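Local coordinates for BIFUNCTIONAL PROTEIN Proline utilization A (PutA) (Corynebacterium freiburgense, PDB 5UX5), which catalyses both steps of the oxidation of proline to glutamate, joining an FAD-dependent proline dehydrogenase and an NAD-dependent aldehyde dehydrogenase in one chain, at residues L264-P269 with A328-M333; W913-S918 with T935-R940. One frame throughout, in Å; residues are numbered along the deposited sequence.

Contact 1: L264-P269 with A328-M333. With FAD (flavin-adenine dinucleotide), chain E.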
# COMPACT_ATOMS: atom_id res chain seq x y z
N LEU A 264 -20.88 -17.51 5.82
CA LEU A 264 -19.56 -18.08 5.56
C LEU A 264 -19.35 -18.21 4.06
O LEU A 264 -20.25 -18.64 3.33
CB LEU A 264 -19.37 -19.45 6.24
CG LEU A 264 -19.25 -19.36 7.76
CD1 LEU A 264 -18.99 -20.74 8.42
CD2 LEU A 264 -18.20 -18.34 8.13
N GLN A 265 -18.18 -17.79 3.60
CA GLN A 265 -17.81 -17.90 2.19
C GLN A 265 -17.06 -19.22 1.99
O GLN A 265 -15.94 -19.38 2.49
CB GLN A 265 -16.95 -16.73 1.74
CG GLN A 265 -17.32 -15.44 2.39
CD GLN A 265 -16.40 -14.29 2.04
OE1 GLN A 265 -15.38 -14.07 2.72
NE2 GLN A 265 -16.78 -13.50 1.05
N ALA A 266 -17.67 -20.15 1.25
CA ALA A 266 -17.06 -21.45 1.02
C ALA A 266 -15.77 -21.39 0.21
O ALA A 266 -15.00 -22.35 0.27
CB ALA A 266 -18.02 -22.38 0.27
N TYR A 267 -15.47 -20.30 -0.51
CA TYR A 267 -14.19 -20.31 -1.21
C TYR A 267 -13.01 -20.08 -0.26
O TYR A 267 -11.86 -20.18 -0.69
CB TYR A 267 -14.17 -19.32 -2.39
CG TYR A 267 -14.17 -17.82 -2.12
CD1 TYR A 267 -14.01 -17.30 -0.83
CD2 TYR A 267 -14.33 -16.91 -3.16
CE1 TYR A 267 -13.99 -15.94 -0.60
CE2 TYR A 267 -14.32 -15.54 -2.94
CZ TYR A 267 -14.15 -15.06 -1.65
OH TYR A 267 -14.13 -13.69 -1.41
N LEU A 268 -13.27 -19.81 1.01
CA LEU A 268 -12.20 -19.78 1.98
C LEU A 268 -12.02 -21.17 2.58
O LEU A 268 -12.94 -21.66 3.26
CB LEU A 268 -12.49 -18.77 3.06
CG LEU A 268 -12.68 -17.35 2.57
CD1 LEU A 268 -12.84 -16.50 3.78
CD2 LEU A 268 -11.45 -16.92 1.76
N PRO A 269 -10.91 -21.84 2.35
CA PRO A 269 -10.73 -23.16 2.96
C PRO A 269 -10.92 -23.13 4.47
O PRO A 269 -11.51 -24.05 5.03
CB PRO A 269 -9.31 -23.55 2.55
CG PRO A 269 -8.67 -22.27 2.13
CD PRO A 269 -9.75 -21.45 1.53
N ALA A 328 -16.40 -27.92 -4.29
CA ALA A 328 -16.19 -29.05 -3.39
C ALA A 328 -16.44 -28.66 -1.94
O ALA A 328 -17.13 -29.37 -1.21
CB ALA A 328 -14.78 -29.60 -3.56
N ASN A 329 -15.83 -27.56 -1.50
CA ASN A 329 -15.99 -27.12 -0.12
C ASN A 329 -17.43 -26.70 0.16
O ASN A 329 -17.91 -26.85 1.28
CB ASN A 329 -15.02 -25.98 0.17
CG ASN A 329 -14.88 -25.69 1.66
OD1 ASN A 329 -14.82 -26.61 2.47
ND2 ASN A 329 -14.80 -24.42 2.02
N PHE A 330 -18.11 -26.13 -0.84
CA PHE A 330 -19.52 -25.82 -0.67
C PHE A 330 -20.30 -27.09 -0.34
O PHE A 330 -21.15 -27.09 0.56
CB PHE A 330 -20.04 -25.16 -1.95
CG PHE A 330 -21.30 -24.36 -1.78
CD1 PHE A 330 -21.26 -23.06 -1.33
CD2 PHE A 330 -22.54 -24.92 -2.09
CE1 PHE A 330 -22.45 -22.32 -1.20
CE2 PHE A 330 -23.71 -24.19 -1.96
CZ PHE A 330 -23.66 -22.90 -1.53
N LEU A 331 -19.99 -28.19 -1.01
CA LEU A 331 -20.64 -29.46 -0.69
C LEU A 331 -20.17 -30.00 0.65
O LEU A 331 -20.96 -30.61 1.37
CB LEU A 331 -20.40 -30.48 -1.80
CG LEU A 331 -20.97 -30.17 -3.18
CD1 LEU A 331 -20.32 -31.07 -4.19
CD2 LEU A 331 -22.42 -30.46 -3.21
N ARG A 332 -18.89 -29.82 1.00
CA ARG A 332 -18.43 -30.32 2.30
C ARG A 332 -19.11 -29.59 3.45
O ARG A 332 -19.54 -30.22 4.42
CB ARG A 332 -16.91 -30.20 2.44
CG ARG A 332 -16.40 -30.67 3.81
CD ARG A 332 -14.87 -30.68 3.91
NE ARG A 332 -14.31 -29.37 3.57
CZ ARG A 332 -13.02 -29.03 3.65
NH1 ARG A 332 -12.12 -29.89 4.07
NH2 ARG A 332 -12.64 -27.81 3.30
N MET A 333 -19.24 -28.27 3.35
CA MET A 333 -19.85 -27.54 4.46
C MET A 333 -21.33 -27.87 4.59
O MET A 333 -21.84 -28.01 5.70
CB MET A 333 -19.62 -26.04 4.30
CG MET A 333 -18.15 -25.68 4.31
SD MET A 333 -17.85 -23.96 4.78
CE MET A 333 -18.75 -23.12 3.51
PA FAD E . -21.35 -20.61 -9.51
O1A FAD E . -21.02 -20.35 -11.02
O2A FAD E . -21.56 -21.98 -9.05
O5B FAD E . -20.36 -20.18 -8.49
C5B FAD E . -19.52 -19.07 -8.76
C4B FAD E . -18.56 -18.90 -7.60
O4B FAD E . -17.48 -19.79 -7.71
C3B FAD E . -17.95 -17.54 -7.52
O3B FAD E . -18.74 -16.56 -6.94
C2B FAD E . -16.71 -17.79 -6.76
O2B FAD E . -16.91 -17.66 -5.40
C1B FAD E . -16.32 -19.17 -7.19
N9A FAD E . -15.28 -19.18 -8.21
C8A FAD E . -15.44 -18.99 -9.57
N7A FAD E . -14.24 -19.03 -10.18
C5A FAD E . -13.23 -19.27 -9.27
C6A FAD E . -11.83 -19.44 -9.35
N6A FAD E . -11.08 -19.34 -10.60
N1A FAD E . -11.14 -19.67 -8.23
C2A FAD E . -11.78 -19.75 -7.02
N3A FAD E . -13.13 -19.59 -6.90
C4A FAD E . -13.88 -19.36 -7.99
N1 FAD E . -21.14 -13.29 -1.49
C2 FAD E . -20.32 -12.90 -0.37
O2 FAD E . -18.95 -12.92 -0.53
N3 FAD E . -20.92 -12.44 0.81
C4 FAD E . -22.31 -12.40 0.95
O4 FAD E . -22.88 -11.96 2.14
C4X FAD E . -23.18 -12.95 -0.13
N5 FAD E . -24.55 -13.10 0.01
C5X FAD E . -25.33 -13.67 -1.01
C6 FAD E . -26.72 -13.82 -0.87
C7 FAD E . -27.45 -14.38 -1.91
C7M FAD E . -28.94 -14.54 -1.80
C8 FAD E . -26.84 -14.81 -3.06
C8M FAD E . -27.64 -15.42 -4.17
C9 FAD E . -25.47 -14.67 -3.20
C9A FAD E . -24.72 -14.10 -2.19
N10 FAD E . -23.31 -13.99 -2.36
C10 FAD E . -22.52 -13.41 -1.34
C1' FAD E . -22.69 -14.41 -3.63
C2' FAD E . -22.06 -15.77 -3.67
O2' FAD E . -20.94 -15.76 -2.86
C3' FAD E . -21.73 -16.09 -5.14
O3' FAD E . -20.80 -15.17 -5.57
C4' FAD E . -22.88 -16.08 -6.16
O4' FAD E . -24.11 -16.34 -5.60
C5' FAD E . -22.62 -16.95 -7.40
O5' FAD E . -22.14 -18.27 -7.15
P FAD E . -22.97 -19.62 -7.46
O1P FAD E . -23.08 -20.70 -6.31
O2P FAD E . -24.29 -18.96 -8.02
O3P FAD E . -22.62 -20.08 -8.97
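Asn-329, on helix 323-337, reaches across to the type I turn, Gln-265 to Leu-268, at the C-terminal end of barrel strand 260-265. Its CB and CG each lie 3.6 Å from Ala-266 O, and CG is anti to the backbone N (chi1 -166°), which turns the amide toward that turn. At the tip, Asn-329 ND2 donates to Ala-266 O over 2.7 Å; the N-H points almost straight at the acceptor (174°) and meets a carbonyl lone pair in plane. The other branch, OD1, faces along its own helix, where Arg-332 grips it side-on, NE at 3.0 Å and NH2 at 2.6 Å from Asn-329 OD1. The NE bond lies in the carbonyl plane, whereas NH2 approaches from above it. Ala-455 O, also bonded to NH2, and a cation-pi contact with Phe-272 position the arginine.

Beside this bond, Ala-266 CB meets the edge of the Phe-330 ring at CD1, 3.7 Å away, and the bent end of Met-333 brings its CE against the same methyl.

The turn also faces the cofactor: Gln-265 NE2 donates to FAD O2 of the flavin at 2.7 Å and is shared with Glu-234 O, while Tyr-267 CD2 approaches FAD O2B of the adenosine ribose. This is the cofactor-binding end of a TIM barrel. A carbonyl at ND2 and guanidinium donors at OD1 support the modelled amide orientation, and the charge probably makes ND2 a stronger donor to Ala-266, between FAD-contacting Gln-265 and Tyr-267.

Contact 2: W913-S918 with T935-R940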
# COMPACT_ATOMS: atom_id res chain seq x y z
N TRP A 913 34.11 5.56 -11.40
CA TRP A 913 34.22 4.72 -12.58
C TRP A 913 35.31 5.23 -13.52
O TRP A 913 35.55 6.44 -13.62
CB TRP A 913 32.89 4.64 -13.34
CG TRP A 913 31.81 3.89 -12.62
CD1 TRP A 913 31.01 4.37 -11.63
CD2 TRP A 913 31.43 2.52 -12.81
NE1 TRP A 913 30.14 3.39 -11.20
CE2 TRP A 913 30.38 2.24 -11.90
CE3 TRP A 913 31.88 1.50 -13.66
CZ2 TRP A 913 29.79 0.98 -11.81
CZ3 TRP A 913 31.27 0.25 -13.58
CH2 TRP A 913 30.24 0.01 -12.66
N GLU A 914 35.95 4.29 -14.22
CA GLU A 914 36.97 4.63 -15.20
C GLU A 914 36.77 3.81 -16.47
O GLU A 914 36.36 2.65 -16.41
CB GLU A 914 38.37 4.36 -14.65
CG GLU A 914 38.69 2.89 -14.34
CD GLU A 914 40.10 2.69 -13.78
OE1 GLU A 914 41.03 3.43 -14.15
OE2 GLU A 914 40.28 1.78 -12.94
N ASP A 915 37.06 4.42 -17.61
CA ASP A 915 37.10 3.64 -18.85
C ASP A 915 38.17 2.54 -18.77
O ASP A 915 39.22 2.72 -18.15
CB ASP A 915 37.36 4.56 -20.05
CG ASP A 915 36.13 5.32 -20.50
OD1 ASP A 915 35.04 4.73 -20.57
OD2 ASP A 915 36.23 6.53 -20.79
N ILE A 916 37.88 1.39 -19.37
CA ILE A 916 38.86 0.33 -19.56
C ILE A 916 38.99 0.02 -21.05
O ILE A 916 38.20 0.47 -21.88
CB ILE A 916 38.54 -0.96 -18.78
CG1 ILE A 916 37.23 -1.61 -19.23
CG2 ILE A 916 38.57 -0.73 -17.28
CD1 ILE A 916 36.85 -2.80 -18.33
N GLU A 917 40.05 -0.71 -21.40
CA GLU A 917 40.22 -1.18 -22.77
C GLU A 917 39.30 -2.36 -23.01
O GLU A 917 39.24 -3.30 -22.20
CB GLU A 917 41.67 -1.55 -23.02
CG GLU A 917 42.63 -0.45 -22.66
CD GLU A 917 43.94 -0.58 -23.40
OE1 GLU A 917 44.61 0.47 -23.59
OE2 GLU A 917 44.29 -1.72 -23.81
N SER A 918 38.55 -2.29 -24.10
CA SER A 918 37.62 -3.36 -24.42
C SER A 918 37.34 -3.30 -25.90
O SER A 918 37.56 -2.28 -26.55
CB SER A 918 36.32 -3.23 -23.62
OG SER A 918 35.64 -2.04 -23.99
N THR A 935 37.26 11.23 -33.34
CA THR A 935 38.43 10.70 -32.64
C THR A 935 38.20 9.23 -32.34
O THR A 935 37.06 8.75 -32.31
CB THR A 935 38.70 11.44 -31.33
OG1 THR A 935 38.79 12.84 -31.60
CG2 THR A 935 39.98 10.94 -30.66
N GLU A 936 39.30 8.50 -32.12
CA GLU A 936 39.23 7.19 -31.49
C GLU A 936 38.30 7.27 -30.29
O GLU A 936 37.31 6.54 -30.21
CB GLU A 936 40.63 6.72 -31.08
N PHE A 937 38.60 8.19 -29.39
CA PHE A 937 37.83 8.33 -28.16
C PHE A 937 36.37 8.68 -28.45
O PHE A 937 35.45 8.12 -27.84
CB PHE A 937 38.46 9.39 -27.27
CG PHE A 937 37.65 9.74 -26.06
CD1 PHE A 937 37.71 8.95 -24.92
CD2 PHE A 937 36.84 10.87 -26.04
CE1 PHE A 937 37.00 9.27 -23.78
CE2 PHE A 937 36.13 11.19 -24.92
CZ PHE A 937 36.20 10.40 -23.78
N LEU A 938 36.13 9.60 -29.39
CA LEU A 938 34.76 10.01 -29.63
C LEU A 938 33.97 8.94 -30.36
O LEU A 938 32.77 8.78 -30.10
CB LEU A 938 34.72 11.32 -30.40
CG LEU A 938 35.28 12.48 -29.57
CD1 LEU A 938 35.58 13.67 -30.43
CD2 LEU A 938 34.28 12.84 -28.47
N LYS A 939 34.60 8.18 -31.25
CA LYS A 939 33.89 7.06 -31.85
C LYS A 939 33.55 6.01 -30.80
O LYS A 939 32.47 5.42 -30.82
CB LYS A 939 34.70 6.45 -33.00
CG LYS A 939 34.82 7.37 -34.23
CD LYS A 939 35.66 6.71 -35.32
CE LYS A 939 35.78 7.56 -36.59
NZ LYS A 939 36.28 8.94 -36.35
N ARG A 940 34.45 5.79 -29.85
CA ARG A 940 34.19 4.80 -28.83
C ARG A 940 33.04 5.23 -27.93
O ARG A 940 32.22 4.40 -27.52
CB ARG A 940 35.47 4.56 -28.03
CG ARG A 940 35.32 3.59 -26.90
CD ARG A 940 36.58 3.52 -26.09
NE ARG A 940 36.42 2.59 -24.99
CZ ARG A 940 36.42 1.28 -25.17
NH1 ARG A 940 36.56 0.80 -26.40
NH2 ARG A 940 36.27 0.44 -24.14
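The guanidinium of Arg-940 carries this surface contact, meeting Ser-918 end-on with one nitrogen for each of two oxygens. Arg-940 NH2 donates to Ser-918 OG at 2.6 Å with an N-H...O angle of 149°, the hydroxyl lying at the edge of the guanidinium near its plane. Arg-940 NH1 donates to Ser-918 O at 3.2 Å, and here the donor stands above the carbonyl plane, not on a lone pair. The polypeptide also passes the same end of the group at Ile-916 O, 3.0 Å from Arg-940 NH2.

A second, looser meeting lies alongside: Phe-937 turns its ring edge to the carboxylate, CE1 being 4.1 Å from Asp-915 OD2, with the two planes 73° apart.

Torsions explain the reach. Arg-940 leaves helix 936-953 near its N-terminal end with CG anti to the backbone N (chi1 178°) and stays extended to NE; Ser-918 CA and Arg-940 CA are 9.9 Å apart. Ser-918 OG, set between its own backbone N and carbonyl carbon, is also hydrogen-bonded to His-579 ND1. Asp-915 OD2 accepts from Ala-1046 N and OD1 from Asp-1047 N, which holds the carboxylate; Phe-937 also touches Ala-1046, and rests on Glu-985 and Arg-989 of helix 984-997.

Strand 911-915 pairs antiparallel with strand 580-591, so the contact ties the chain leaving strand 911-915 to helix 936-953 in the C-terminal region. With Asp-915 OD1 5.1 Å from Arg-940 NE and both carboxylate oxygens engaged by backbone N-H groups, the aspartate probably adds at most a modest long-range attraction; the directional hold comes from neutral serine oxygens.

Contact 1 closes before contact 2 opens along the chain, and the two lie on opposite sides of its centre, with their own centres 66 Å apart and nearest atoms about 47 Å apart. They share neither sheet nor helix. Residues 264-269 and 328-333 both belong to the proline dehydrogenase barrel, on strand 260-265 and helix 323-337, beside FAD. Residues 913-918 extend from strand 911-915, in the sheet that includes strand 580-591, and meet helix 936-953 of the C-terminal region. One contact therefore lies within a catalytic module and the other connects sheet to C-terminal helix, consistent with a bifunctional enzyme built from modules in series.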